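Local coordinates for protein CT_858 (Chlamydia trachomatis, PDB 3DOR) that probably acts as a serine-type endopeptidase, cleaving peptide bonds within proteins, and forms a dimer of two identical subunits, at residues G68-H73 with I525-V530; L379-L384 with E413-F418; F151-S156 with V182-V187; A540-I543 with S549-L552. One frame throughout, in Å; residues are numbered along the deposited sequence.

Contact 1 (G68-H73 with I525-V530); sequences GLNDFH and IENIGV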
loop_
_atom_site.group_PDB
_atom_site.type_symbol
_atom_site.label_atom_id
_atom_site.label_comp_id
_atom_site.label_asym_id
_atom_site.label_seq_id
_atom_site.Cartn_x
_atom_site.Cartn_y
_atom_site.Cartn_z
ATOM N N GLY B 68 -14.471 -9.883 -18.263
ATOM C CA GLY B 68 -14.586 -9.857 -19.710
ATOM C C GLY B 68 -13.278 -9.578 -20.421
ATOM O O GLY B 68 -13.175 -9.747 -21.639
ATOM N N LEU B 69 -12.271 -9.144 -19.672
ATOM C CA LEU B 69 -10.967 -8.858 -20.263
ATOM C C LEU B 69 -10.209 -10.149 -20.554
ATOM O O LEU B 69 -9.190 -10.131 -21.241
ATOM C CB LEU B 69 -10.138 -7.981 -19.323
ATOM C CG LEU B 69 -10.609 -6.540 -19.093
ATOM C CD1 LEU B 69 -9.806 -5.911 -17.958
ATOM C CD2 LEU B 69 -10.448 -5.733 -20.383
ATOM N N ASN B 70 -10.712 -11.266 -20.039
ATOM C CA ASN B 70 -10.056 -12.560 -20.238
ATOM C C ASN B 70 -8.559 -12.398 -19.906
ATOM O O ASN B 70 -7.691 -12.730 -20.705
ATOM C CB ASN B 70 -10.258 -13.021 -21.690
ATOM C CG ASN B 70 -10.024 -14.517 -21.881
ATOM O OD1 ASN B 70 -10.557 -15.129 -22.814
ATOM N ND2 ASN B 70 -9.222 -15.108 -21.008
ATOM N N ASP B 71 -8.284 -11.862 -18.716
ATOM C CA ASP B 71 -6.921 -11.606 -18.238
ATOM C C ASP B 71 -6.776 -12.270 -16.870
ATOM O O ASP B 71 -7.386 -11.821 -15.899
ATOM C CB ASP B 71 -6.709 -10.092 -18.093
ATOM C CG ASP B 71 -5.272 -9.716 -17.730
ATOM O OD1 ASP B 71 -4.594 -10.492 -17.027
ATOM O OD2 ASP B 71 -4.832 -8.614 -18.133
ATOM N N PHE B 72 -5.978 -13.330 -16.773
ATOM C CA PHE B 72 -5.839 -13.993 -15.478
ATOM C C PHE B 72 -5.331 -13.048 -14.399
ATOM O O PHE B 72 -5.537 -13.298 -13.215
ATOM C CB PHE B 72 -4.936 -15.224 -15.571
ATOM C CG PHE B 72 -5.462 -16.282 -16.493
ATOM C CD1 PHE B 72 -4.914 -16.451 -17.759
ATOM C CD2 PHE B 72 -6.525 -17.086 -16.111
ATOM C CE1 PHE B 72 -5.422 -17.413 -18.641
ATOM C CE2 PHE B 72 -7.039 -18.050 -16.981
ATOM C CZ PHE B 72 -6.485 -18.211 -18.248
ATOM N N HIS B 73 -4.680 -11.964 -14.810
ATOM C CA HIS B 73 -4.170 -10.964 -13.877
ATOM C C HIS B 73 -5.255 -9.941 -13.482
ATOM O O HIS B 73 -5.245 -9.421 -12.366
ATOM C CB HIS B 73 -2.997 -10.188 -14.499
ATOM C CG HIS B 73 -1.654 -10.825 -14.312
ATOM N ND1 HIS B 73 -1.308 -11.523 -13.173
ATOM C CD2 HIS B 73 -0.529 -10.766 -15.069
ATOM C CE1 HIS B 73 -0.032 -11.861 -13.234
ATOM N NE2 HIS B 73 0.465 -11.413 -14.375
ATOM N N ILE B 525 2.561 -12.971 -24.930
ATOM C CA ILE B 525 2.331 -14.079 -24.011
ATOM C C ILE B 525 0.883 -14.090 -23.529
ATOM O O ILE B 525 0.313 -15.154 -23.303
ATOM C CB ILE B 525 3.269 -13.993 -22.768
ATOM C CG1 ILE B 525 4.728 -14.000 -23.220
ATOM C CG2 ILE B 525 3.030 -15.182 -21.822
ATOM C CD1 ILE B 525 5.086 -15.219 -24.024
ATOM N N GLU B 526 0.298 -12.902 -23.379
ATOM C CA GLU B 526 -1.085 -12.752 -22.914
ATOM C C GLU B 526 -2.030 -13.722 -23.625
ATOM O O GLU B 526 -2.054 -13.763 -24.852
ATOM C CB GLU B 526 -1.558 -11.308 -23.149
ATOM C CG GLU B 526 -2.894 -10.959 -22.501
ATOM C CD GLU B 526 -2.859 -11.049 -20.984
ATOM O OE1 GLU B 526 -1.751 -11.034 -20.409
ATOM O OE2 GLU B 526 -3.944 -11.120 -20.359
ATOM N N ASN B 527 -2.787 -14.500 -22.850
ATOM C CA ASN B 527 -3.745 -15.472 -23.386
ATOM C C ASN B 527 -3.161 -16.678 -24.110
ATOM O O ASN B 527 -3.526 -17.817 -23.819
ATOM C CB ASN B 527 -4.732 -14.782 -24.341
ATOM C CG ASN B 527 -5.650 -13.828 -23.625
ATOM O OD1 ASN B 527 -6.446 -14.233 -22.775
ATOM N ND2 ASN B 527 -5.541 -12.546 -23.953
ATOM N N ILE B 528 -2.277 -16.413 -25.069
ATOM C CA ILE B 528 -1.643 -17.450 -25.886
ATOM C C ILE B 528 -0.686 -18.361 -25.109
ATOM O O ILE B 528 -0.484 -19.513 -25.475
ATOM C CB ILE B 528 -0.850 -16.816 -27.057
ATOM C CG1 ILE B 528 -1.771 -15.932 -27.894
ATOM C CG2 ILE B 528 -0.260 -17.903 -27.938
ATOM C CD1 ILE B 528 -3.020 -16.631 -28.370
ATOM N N GLY B 529 -0.085 -17.828 -24.055
ATOM C CA GLY B 529 0.830 -18.618 -23.261
ATOM C C GLY B 529 2.066 -19.089 -23.990
ATOM O O GLY B 529 2.412 -18.601 -25.070
ATOM N N VAL B 530 2.736 -20.058 -23.383
ATOM C CA VAL B 530 3.958 -20.612 -23.928
ATOM C C VAL B 530 3.749 -22.087 -24.213
ATOM O O VAL B 530 3.335 -22.858 -23.338
ATOM C CB VAL B 530 5.110 -20.455 -22.922
ATOM C CG1 VAL B 530 6.397 -21.002 -23.500
ATOM C CG2 VAL B 530 5.255 -18.992 -22.540
HETATM O O HOH W 1 -1.925 -10.615 -17.723
HETATM O O HOH W 2 -4.017 -13.289 -18.814
#
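Asp71 and Glu526 face each other in a buried, hydrated pocket that is probably part of the active-site region of this S41-type peptidase, where the loop after helix 55-67 meets the loop leading to strand 534-535. The two side chains cross at about a right angle and their carboxylate planes are 60° apart, with Asp71 CG 3.3 Å from Glu526 OE2. Water bridges the two carboxylates. Water 1 donates to Asp71 OD1 at 2.8 Å and to Glu526 OE1 at 2.7 Å. A second molecule, water 2, takes the backbone N-H of Phe72 (N to water 2.8 Å) and lies 2.7 Å from Glu526 OE2. Asp71 suits its place because its short side chain can turn back and accept from its own backbone. With CG anti to the backbone N (chi1 -174°), OD1 receives the N-H of His73 at 2.7 Å in an Asx turn, while OD2 bonds to Tyr22 and Thr513. Glu526 is one methylene longer and bends at chi2, carrying its carboxylate across from the other loop. There OE2 forms a salt bridge with Lys28, which also bonds to the backbone oxygen of Asn70 and so ties the two loops together. Beside this polar core the amide groups of Asn70 and Asn527 pack with their planes steeply inclined. His73 reaches Ser467 from the end of the Asx turn. His73 beside Ser467, with the Glu526 carboxylate on a neighbouring loop, is consistent with the active site of a serine peptidase.

Contact 2 (L379-L384 with E413-F418); sequences LDWLTL and EYLKSF. With SO4 (sulfate ion), chain P.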
loop_
_atom_site.group_PDB
_atom_site.type_symbol
_atom_site.label_atom_id
_atom_site.label_comp_id
_atom_site.label_asym_id
_atom_site.label_seq_id
_atom_site.Cartn_x
_atom_site.Cartn_y
_atom_site.Cartn_z
ATOM N N LEU B 379 13.324 8.367 -12.982
ATOM C CA LEU B 379 14.169 9.418 -12.444
ATOM C C LEU B 379 14.895 8.920 -11.193
ATOM O O LEU B 379 16.098 9.138 -11.031
ATOM C CB LEU B 379 13.326 10.652 -12.086
ATOM C CG LEU B 379 12.720 11.466 -13.232
ATOM C CD1 LEU B 379 11.746 12.503 -12.682
ATOM C CD2 LEU B 379 13.832 12.147 -14.011
ATOM N N ASP B 380 14.163 8.252 -10.307
ATOM C CA ASP B 380 14.776 7.756 -9.080
ATOM C C ASP B 380 15.893 6.750 -9.342
ATOM O O ASP B 380 16.953 6.819 -8.712
ATOM C CB ASP B 380 13.708 7.162 -8.159
ATOM C CG ASP B 380 12.723 8.212 -7.678
ATOM O OD1 ASP B 380 13.072 9.410 -7.727
ATOM O OD2 ASP B 380 11.608 7.851 -7.245
ATOM N N TRP B 381 15.674 5.816 -10.266
ATOM C CA TRP B 381 16.729 4.857 -10.584
ATOM C C TRP B 381 17.984 5.629 -10.996
ATOM O O TRP B 381 19.099 5.301 -10.583
ATOM C CB TRP B 381 16.319 3.943 -11.742
ATOM C CG TRP B 381 15.421 2.797 -11.360
ATOM C CD1 TRP B 381 14.159 2.547 -11.832
ATOM C CD2 TRP B 381 15.722 1.742 -10.439
ATOM N NE1 TRP B 381 13.658 1.398 -11.257
ATOM C CE2 TRP B 381 14.597 0.885 -10.398
ATOM C CE3 TRP B 381 16.836 1.435 -9.643
ATOM C CZ2 TRP B 381 14.553 -0.258 -9.590
ATOM C CZ3 TRP B 381 16.794 0.300 -8.841
ATOM C CH2 TRP B 381 15.658 -0.535 -8.821
ATOM N N LEU B 382 17.795 6.659 -11.816
ATOM C CA LEU B 382 18.919 7.447 -12.295
ATOM C C LEU B 382 19.625 8.230 -11.192
ATOM O O LEU B 382 20.849 8.251 -11.151
ATOM C CB LEU B 382 18.474 8.378 -13.428
ATOM C CG LEU B 382 18.216 7.664 -14.768
ATOM C CD1 LEU B 382 17.463 8.579 -15.725
ATOM C CD2 LEU B 382 19.540 7.229 -15.382
ATOM N N THR B 383 18.880 8.859 -10.290
ATOM C CA THR B 383 19.545 9.599 -9.225
ATOM C C THR B 383 20.234 8.602 -8.296
ATOM O O THR B 383 21.344 8.837 -7.830
ATOM C CB THR B 383 18.558 10.472 -8.410
ATOM O OG1 THR B 383 17.693 9.637 -7.636
ATOM C CG2 THR B 383 17.724 11.328 -9.333
ATOM N N LEU B 384 19.583 7.469 -8.059
ATOM C CA LEU B 384 20.133 6.437 -7.187
ATOM C C LEU B 384 21.493 5.917 -7.671
ATOM O O LEU B 384 22.404 5.692 -6.877
ATOM C CB LEU B 384 19.150 5.264 -7.102
ATOM C CG LEU B 384 19.289 4.226 -5.987
ATOM C CD1 LEU B 384 18.266 3.131 -6.220
ATOM C CD2 LEU B 384 20.678 3.624 -5.961
ATOM N N GLU B 413 24.100 -0.551 -14.807
ATOM C CA GLU B 413 23.970 0.021 -16.138
ATOM C C GLU B 413 22.626 -0.324 -16.771
ATOM O O GLU B 413 22.064 0.487 -17.503
ATOM C CB GLU B 413 25.114 -0.453 -17.039
ATOM C CG GLU B 413 26.471 0.123 -16.645
ATOM C CD GLU B 413 26.447 1.645 -16.565
ATOM O OE1 GLU B 413 25.933 2.276 -17.514
ATOM O OE2 GLU B 413 26.936 2.216 -15.564
ATOM N N TYR B 414 22.114 -1.522 -16.498
ATOM C CA TYR B 414 20.815 -1.920 -17.039
ATOM C C TYR B 414 19.738 -1.027 -16.443
ATOM O O TYR B 414 18.863 -0.539 -17.155
ATOM C CB TYR B 414 20.487 -3.378 -16.692
ATOM C CG TYR B 414 21.076 -4.416 -17.618
ATOM C CD1 TYR B 414 21.353 -5.699 -17.148
ATOM C CD2 TYR B 414 21.315 -4.143 -18.970
ATOM C CE1 TYR B 414 21.847 -6.686 -17.989
ATOM C CE2 TYR B 414 21.812 -5.128 -19.824
ATOM C CZ TYR B 414 22.073 -6.402 -19.321
ATOM O OH TYR B 414 22.550 -7.408 -20.137
ATOM N N LEU B 415 19.804 -0.829 -15.127
ATOM C CA LEU B 415 18.825 -0.007 -14.426
ATOM C C LEU B 415 18.828 1.441 -14.929
ATOM O O LEU B 415 17.769 2.060 -15.066
ATOM C CB LEU B 415 19.079 -0.063 -12.916
ATOM C CG LEU B 415 18.810 -1.433 -12.279
ATOM C CD1 LEU B 415 19.351 -1.468 -10.857
ATOM C CD2 LEU B 415 17.321 -1.718 -12.293
ATOM N N LYS B 416 20.009 1.976 -15.216
ATOM C CA LYS B 416 20.095 3.337 -15.736
ATOM C C LYS B 416 19.530 3.391 -17.149
ATOM O O LYS B 416 18.855 4.350 -17.522
ATOM C CB LYS B 416 21.542 3.827 -15.713
ATOM C CG LYS B 416 21.945 4.294 -14.332
ATOM C CD LYS B 416 23.373 3.947 -13.979
ATOM C CE LYS B 416 24.377 4.789 -14.725
ATOM N NZ LYS B 416 25.720 4.619 -14.087
ATOM N N SER B 417 19.797 2.351 -17.931
ATOM C CA SER B 417 19.288 2.284 -19.292
ATOM C C SER B 417 17.754 2.250 -19.233
ATOM O O SER B 417 17.069 2.879 -20.038
ATOM C CB SER B 417 19.828 1.034 -19.988
ATOM O OG SER B 417 19.211 0.861 -21.250
ATOM N N PHE B 418 17.220 1.523 -18.259
ATOM C CA PHE B 418 15.775 1.433 -18.089
ATOM C C PHE B 418 15.185 2.828 -17.873
ATOM O O PHE B 418 14.198 3.201 -18.503
ATOM C CB PHE B 418 15.440 0.552 -16.879
ATOM C CG PHE B 418 13.976 0.536 -16.524
ATOM C CD1 PHE B 418 13.093 -0.306 -17.193
ATOM C CD2 PHE B 418 13.479 1.376 -15.532
ATOM C CE1 PHE B 418 11.738 -0.318 -16.884
ATOM C CE2 PHE B 418 12.125 1.377 -15.215
ATOM C CZ PHE B 418 11.247 0.522 -15.896
HETATM S S SO4 P . 20.059 3.565 -23.575
HETATM O O1 SO4 P . 18.961 2.624 -23.999
HETATM O O2 SO4 P . 20.962 2.844 -22.615
HETATM O O3 SO4 P . 20.900 3.994 -24.745
HETATM O O4 SO4 P . 19.411 4.766 -22.966
#
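Trp381 presents one face of its indole to Leu415, and this pair forms the centre of the packing between helix 372-384 and helix 409-428. The local axes approach to 8.4 Å and run in roughly opposed directions, 141° apart, close enough for side chains from each helix to meet directly. Leu415 CD2 sits over the six-membered ring of Trp381, only 5° off its normal and 3.9 Å from the centroid, which makes a CH-pi contact. The other branch, CD1, reaches Trp381 CZ3 at 3.7 Å, so the fork of the leucine spreads over the benzo end of the indole. The five-membered end is met obliquely by Phe418, whose CD2 is 3.9 Å from Trp381 CD1. A broad tryptophan suits this position, since it can serve two residues one helical turn apart. Leu382 carries the other flank: its CD2 lies against the backbone, 3.7 Å from Lys416 O, and beside the first methylenes of the lysine. Apart from its backbone oxygen, Lys416 offers the methylenes of its stem. Its chain bends at chi2 and chi3, turning NZ back to a salt bridge with Glu413 OE2 at 3.1 Å. Leu398 of helix 391-398 touches both Trp381 and Leu415 and so extends the apolar cluster. Away from the interface, Ser417 OG donates to O2 of a sulfate, probably from the crystallisation liquor, at 3.0 Å. The chemistry between the helices is thus dispersive, with shape and hydrophobicity holding them together while Lys416 NZ turns to Glu413 and Ser417 OG points to the sulfate.

Contact 3 (F151-S156 with V182-V187); sequences FSRMAS and VKWRYV. With SO4 (sulfate ion), chain L.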
loop_
_atom_site.group_PDB
_atom_site.type_symbol
_atom_site.label_atom_id
_atom_site.label_comp_id
_atom_site.label_asym_id
_atom_site.label_seq_id
_atom_site.Cartn_x
_atom_site.Cartn_y
_atom_site.Cartn_z
ATOM N N PHE B 151 -16.097 -26.177 -7.110
ATOM C CA PHE B 151 -16.449 -26.471 -5.724
ATOM C C PHE B 151 -16.045 -25.380 -4.733
ATOM O O PHE B 151 -15.960 -25.625 -3.531
ATOM C CB PHE B 151 -15.834 -27.808 -5.305
ATOM C CG PHE B 151 -16.426 -28.998 -6.015
ATOM C CD1 PHE B 151 -15.616 -30.037 -6.444
ATOM C CD2 PHE B 151 -17.796 -29.090 -6.231
ATOM C CE1 PHE B 151 -16.162 -31.158 -7.079
ATOM C CE2 PHE B 151 -18.352 -30.207 -6.866
ATOM C CZ PHE B 151 -17.532 -31.240 -7.288
ATOM N N SER B 152 -15.816 -24.169 -5.227
ATOM C CA SER B 152 -15.424 -23.067 -4.349
ATOM C C SER B 152 -15.977 -21.748 -4.878
ATOM O O SER B 152 -15.416 -21.155 -5.801
ATOM C CB SER B 152 -13.892 -23.003 -4.247
ATOM O OG SER B 152 -13.491 -22.094 -3.243
ATOM N N ARG B 153 -17.090 -21.300 -4.298
ATOM C CA ARG B 153 -17.742 -20.060 -4.715
ATOM C C ARG B 153 -17.514 -19.003 -3.646
ATOM O O ARG B 153 -17.738 -19.249 -2.463
ATOM C CB ARG B 153 -19.240 -20.291 -4.912
ATOM C CG ARG B 153 -19.569 -21.494 -5.777
ATOM C CD ARG B 153 -19.083 -21.325 -7.207
ATOM N NE ARG B 153 -19.213 -22.581 -7.936
ATOM C CZ ARG B 153 -20.367 -23.100 -8.353
ATOM N NH1 ARG B 153 -21.508 -22.463 -8.137
ATOM N NH2 ARG B 153 -20.382 -24.291 -8.936
ATOM N N MET B 154 -17.088 -17.817 -4.064
ATOM C CA MET B 154 -16.786 -16.764 -3.109
ATOM C C MET B 154 -17.319 -15.402 -3.507
ATOM O O MET B 154 -16.996 -14.894 -4.577
ATOM C CB MET B 154 -15.270 -16.686 -2.928
ATOM C CG MET B 154 -14.664 -17.944 -2.321
ATOM S SD MET B 154 -12.879 -18.048 -2.540
ATOM C CE MET B 154 -12.357 -16.778 -1.415
ATOM N N ALA B 155 -18.134 -14.807 -2.643
ATOM C CA ALA B 155 -18.670 -13.485 -2.939
ATOM C C ALA B 155 -17.494 -12.511 -2.997
ATOM O O ALA B 155 -17.600 -11.454 -3.607
ATOM C CB ALA B 155 -19.668 -13.042 -1.856
ATOM N N SER B 156 -16.379 -12.876 -2.361
ATOM C CA SER B 156 -15.194 -12.021 -2.355
ATOM C C SER B 156 -14.642 -11.878 -3.769
ATOM O O SER B 156 -13.894 -10.949 -4.062
ATOM C CB SER B 156 -14.100 -12.593 -1.430
ATOM O OG SER B 156 -13.583 -13.828 -1.911
ATOM N N VAL B 182 -24.788 -34.225 -1.654
ATOM C CA VAL B 182 -23.815 -33.552 -0.815
ATOM C C VAL B 182 -24.317 -32.172 -0.378
ATOM O O VAL B 182 -25.189 -31.588 -1.021
ATOM C CB VAL B 182 -22.473 -33.438 -1.585
ATOM C CG1 VAL B 182 -21.732 -32.191 -1.187
ATOM C CG2 VAL B 182 -21.622 -34.667 -1.302
ATOM N N LYS B 183 -23.772 -31.656 0.720
ATOM C CA LYS B 183 -24.186 -30.344 1.208
ATOM C C LYS B 183 -23.068 -29.303 1.194
ATOM O O LYS B 183 -21.997 -29.519 1.764
ATOM C CB LYS B 183 -24.737 -30.442 2.632
ATOM C CG LYS B 183 -25.211 -29.101 3.159
ATOM C CD LYS B 183 -25.635 -29.156 4.617
ATOM C CE LYS B 183 -26.233 -27.815 5.044
ATOM N NZ LYS B 183 -26.508 -27.744 6.507
ATOM N N TRP B 184 -23.327 -28.171 0.547
ATOM C CA TRP B 184 -22.348 -27.096 0.495
ATOM C C TRP B 184 -21.962 -26.646 1.896
ATOM O O TRP B 184 -22.807 -26.557 2.795
ATOM C CB TRP B 184 -22.901 -25.866 -0.232
ATOM C CG TRP B 184 -22.951 -25.944 -1.724
ATOM C CD1 TRP B 184 -24.054 -26.150 -2.494
ATOM C CD2 TRP B 184 -21.851 -25.783 -2.631
ATOM N NE1 TRP B 184 -23.714 -26.124 -3.824
ATOM C CE2 TRP B 184 -22.367 -25.900 -3.937
ATOM C CE3 TRP B 184 -20.479 -25.544 -2.464
ATOM C CZ2 TRP B 184 -21.563 -25.791 -5.077
ATOM C CZ3 TRP B 184 -19.678 -25.431 -3.594
ATOM C CH2 TRP B 184 -20.224 -25.555 -4.885
ATOM N N ARG B 185 -20.680 -26.365 2.077
ATOM C CA ARG B 185 -20.188 -25.851 3.343
ATOM C C ARG B 185 -20.371 -24.352 3.116
ATOM O O ARG B 185 -19.626 -23.738 2.350
ATOM C CB ARG B 185 -18.716 -26.210 3.526
ATOM C CG ARG B 185 -18.468 -27.115 4.717
ATOM C CD ARG B 185 -18.034 -28.522 4.337
ATOM N NE ARG B 185 -16.663 -28.759 4.775
ATOM C CZ ARG B 185 -16.079 -29.953 4.835
ATOM N NH1 ARG B 185 -16.743 -31.044 4.488
ATOM N NH2 ARG B 185 -14.818 -30.052 5.232
ATOM N N TYR B 186 -21.372 -23.776 3.774
ATOM C CA TYR B 186 -21.723 -22.372 3.596
ATOM C C TYR B 186 -21.360 -21.411 4.724
ATOM O O TYR B 186 -21.490 -21.722 5.907
ATOM C CB TYR B 186 -23.230 -22.286 3.318
ATOM C CG TYR B 186 -23.769 -20.907 3.004
ATOM C CD1 TYR B 186 -23.511 -20.298 1.782
ATOM C CD2 TYR B 186 -24.561 -20.221 3.926
ATOM C CE1 TYR B 186 -24.030 -19.039 1.477
ATOM C CE2 TYR B 186 -25.086 -18.961 3.635
ATOM C CZ TYR B 186 -24.817 -18.375 2.408
ATOM O OH TYR B 186 -25.332 -17.127 2.110
ATOM N N VAL B 187 -20.894 -20.234 4.329
ATOM C CA VAL B 187 -20.541 -19.176 5.264
ATOM C C VAL B 187 -21.414 -17.994 4.850
ATOM O O VAL B 187 -21.287 -17.482 3.735
ATOM C CB VAL B 187 -19.040 -18.787 5.155
ATOM C CG1 VAL B 187 -18.761 -17.531 5.965
ATOM C CG2 VAL B 187 -18.164 -19.929 5.667
HETATM S S SO4 L . -20.240 -32.443 5.687
HETATM O O1 SO4 L . -20.642 -33.889 5.949
HETATM O O2 SO4 L . -19.964 -31.766 7.010
HETATM O O3 SO4 L . -18.984 -32.363 4.841
HETATM O O4 SO4 L . -21.390 -31.800 4.929
#
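Trp184 pushes the rim of its indole between Phe151 and Arg153, and the tightly packed part of this contact is gathered round that ring. The backbones themselves stand well apart, 8.6 Å between Phe151 CA and Trp184 CA, because strand 83-92 pairs with both strand 152-154 and strand 177-187 and lies between them. A large aromatic residue is therefore well suited to span the gap. With CG anti to its carbonyl carbon (chi1 -77°), Trp184 sends CZ3 to within 3.7 Å of Phe151 O, the peptide meeting the indole at its edge. CH2 approaches the edge of the Phe151 ring more distantly, 4.5 Å from CD2. The same CH2 lies over one face of the Arg153 guanidinium, near its centre, while Arg153 CG is 4.2 Å from it. That guanidinium is anchored through NE to Thr149 O and through NH2 to Leu150 O, carbonyls at the end of helix 140-150, so a polar group is bonded around its rim while an aromatic edge packs against its face. The solvent side is looser. Arg185, next along from Trp184, is exposed, and its NH1 makes a weak bond to O3 of a sulfate probably from the crystallisation liquor, 2.6 Å long but strongly bent at 117°. Tryptophan inward and arginine outward follow the two faces of a beta-sheet strand, here with Trp184 bridging two strands of the antiparallel PDZ sheet.

Contact 4 (A540-I543 with S549-L552); sequences ANDI and SEYL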
loop_
_atom_site.group_PDB
_atom_site.type_symbol
_atom_site.label_atom_id
_atom_site.label_comp_id
_atom_site.label_asym_id
_atom_site.label_seq_id
_atom_site.Cartn_x
_atom_site.Cartn_y
_atom_site.Cartn_z
ATOM N N ALA B 540 -6.355 -40.274 -18.688
ATOM C CA ALA B 540 -7.255 -40.758 -17.651
ATOM C C ALA B 540 -6.486 -41.774 -16.799
ATOM O O ALA B 540 -6.645 -41.819 -15.583
ATOM C CB ALA B 540 -8.501 -41.407 -18.279
ATOM N N ASN B 541 -5.638 -42.580 -17.431
ATOM C CA ASN B 541 -4.853 -43.556 -16.680
ATOM C C ASN B 541 -3.879 -42.870 -15.719
ATOM O O ASN B 541 -3.584 -43.392 -14.638
ATOM C CB ASN B 541 -4.084 -44.484 -17.623
ATOM C CG ASN B 541 -4.989 -45.498 -18.303
ATOM O OD1 ASN B 541 -6.010 -45.897 -17.740
ATOM N ND2 ASN B 541 -4.617 -45.925 -19.510
ATOM N N ASP B 542 -3.374 -41.704 -16.112
ATOM C CA ASP B 542 -2.460 -40.963 -15.249
ATOM C C ASP B 542 -3.222 -40.502 -14.023
ATOM O O ASP B 542 -2.761 -40.645 -12.891
ATOM C CB ASP B 542 -1.922 -39.712 -15.947
ATOM C CG ASP B 542 -0.806 -40.011 -16.906
ATOM O OD1 ASP B 542 0.058 -40.855 -16.565
ATOM O OD2 ASP B 542 -0.786 -39.384 -17.989
ATOM N N ILE B 543 -4.404 -39.952 -14.284
ATOM C CA ILE B 543 -5.273 -39.389 -13.265
ATOM C C ILE B 543 -6.092 -40.364 -12.428
ATOM O O ILE B 543 -6.156 -40.228 -11.208
ATOM C CB ILE B 543 -6.238 -38.372 -13.921
ATOM C CG1 ILE B 543 -5.424 -37.250 -14.570
ATOM C CG2 ILE B 543 -7.203 -37.813 -12.899
ATOM C CD1 ILE B 543 -6.236 -36.316 -15.434
ATOM N N SER B 549 1.822 -42.701 -14.205
ATOM C CA SER B 549 2.895 -43.549 -14.695
ATOM C C SER B 549 3.127 -43.374 -16.182
ATOM O O SER B 549 4.259 -43.467 -16.641
ATOM C CB SER B 549 2.630 -45.029 -14.343
ATOM O OG SER B 549 1.479 -45.531 -14.995
ATOM N N GLU B 550 2.071 -43.107 -16.945
ATOM C CA GLU B 550 2.245 -42.906 -18.378
ATOM C C GLU B 550 2.992 -41.595 -18.616
ATOM O O GLU B 550 3.950 -41.542 -19.389
ATOM C CB GLU B 550 0.895 -42.890 -19.099
ATOM C CG GLU B 550 0.098 -44.168 -18.918
ATOM C CD GLU B 550 -1.053 -44.302 -19.904
ATOM O OE1 GLU B 550 -1.511 -43.271 -20.444
ATOM O OE2 GLU B 550 -1.506 -45.448 -20.126
ATOM N N TYR B 551 2.547 -40.540 -17.948
ATOM C CA TYR B 551 3.186 -39.237 -18.060
ATOM C C TYR B 551 4.662 -39.370 -17.651
ATOM O O TYR B 551 5.569 -39.015 -18.408
ATOM C CB TYR B 551 2.480 -38.247 -17.133
ATOM C CG TYR B 551 3.116 -36.874 -17.056
ATOM C CD1 TYR B 551 2.854 -35.905 -18.028
ATOM C CD2 TYR B 551 3.954 -36.529 -15.987
ATOM C CE1 TYR B 551 3.403 -34.620 -17.938
ATOM C CE2 TYR B 551 4.512 -35.250 -15.887
ATOM C CZ TYR B 551 4.227 -34.300 -16.861
ATOM O OH TYR B 551 4.724 -33.021 -16.742
ATOM N N LEU B 552 4.896 -39.899 -16.456
ATOM C CA LEU B 552 6.263 -40.055 -15.962
ATOM C C LEU B 552 7.159 -40.938 -16.820
ATOM O O LEU B 552 8.329 -40.607 -17.028
ATOM C CB LEU B 552 6.253 -40.558 -14.514
ATOM C CG LEU B 552 5.846 -39.484 -13.501
ATOM C CD1 LEU B 552 5.860 -40.055 -12.082
ATOM C CD2 LEU B 552 6.801 -38.307 -13.611
HETATM O O HOH W 3 -0.927 -44.128 -14.019
#
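Ser549, Glu550 and Tyr551 form the opening turn of helix 549-564, which follows the short helix 540-544, two successive helices joined by a short loop. Ser549 is joined through its backbone: its N gives a proton to water 3 at 3.1 Å, and that water donates to Asn541 O at 2.8 Å. Glu550 follows, with a chain extended beyond CG that carries the carboxylate back over the first helix. OE2 receives Asn541 ND2 at 3.2 Å, the donor coming from above the carboxylate plane. Long acidic and short amide side chains suit this exposed rim, where each has a second partner: Glu550 OE1 bonds to Thr539 and Asn541 OD1 to Arg544. Tyr551 brings the contact to its buried side. Its CB packs 3.6 Å from Asp542 OD2, which accepts from Thr539 N, while its ring leads away to Phe538. Aspartate is apt beside a helix start, whose first N-H groups lack carbonyl partners within the helix and whose positive end would probably favour the charged carboxylate. The bond to the helix start is nearly straight: Tyr551 N donates to the syn side of Asp542 OD1 at 2.9 Å and 168°.

In the fold
Contact 1 lies nearest the middle of the molecule, about 10 Å from the chain's centre, in the probable active-site region, and the other three are spread around it. Contacts 2 and 3 are both nested within the long loop that contact 1 closes, yet they fall on opposite sides of the chain's centre, their own centres about 48 Å apart. Contact 2 belongs to the S41 peptidase region and contact 3 to the PDZ domain. Contact 4 follows all of them in sequence. From contact 1, the centres of contacts 2, 3 and 4 are about 30, 27 and 28 Å away, and none touches another. The sulfates belong to contacts 2 and 3, remote from the central pocket.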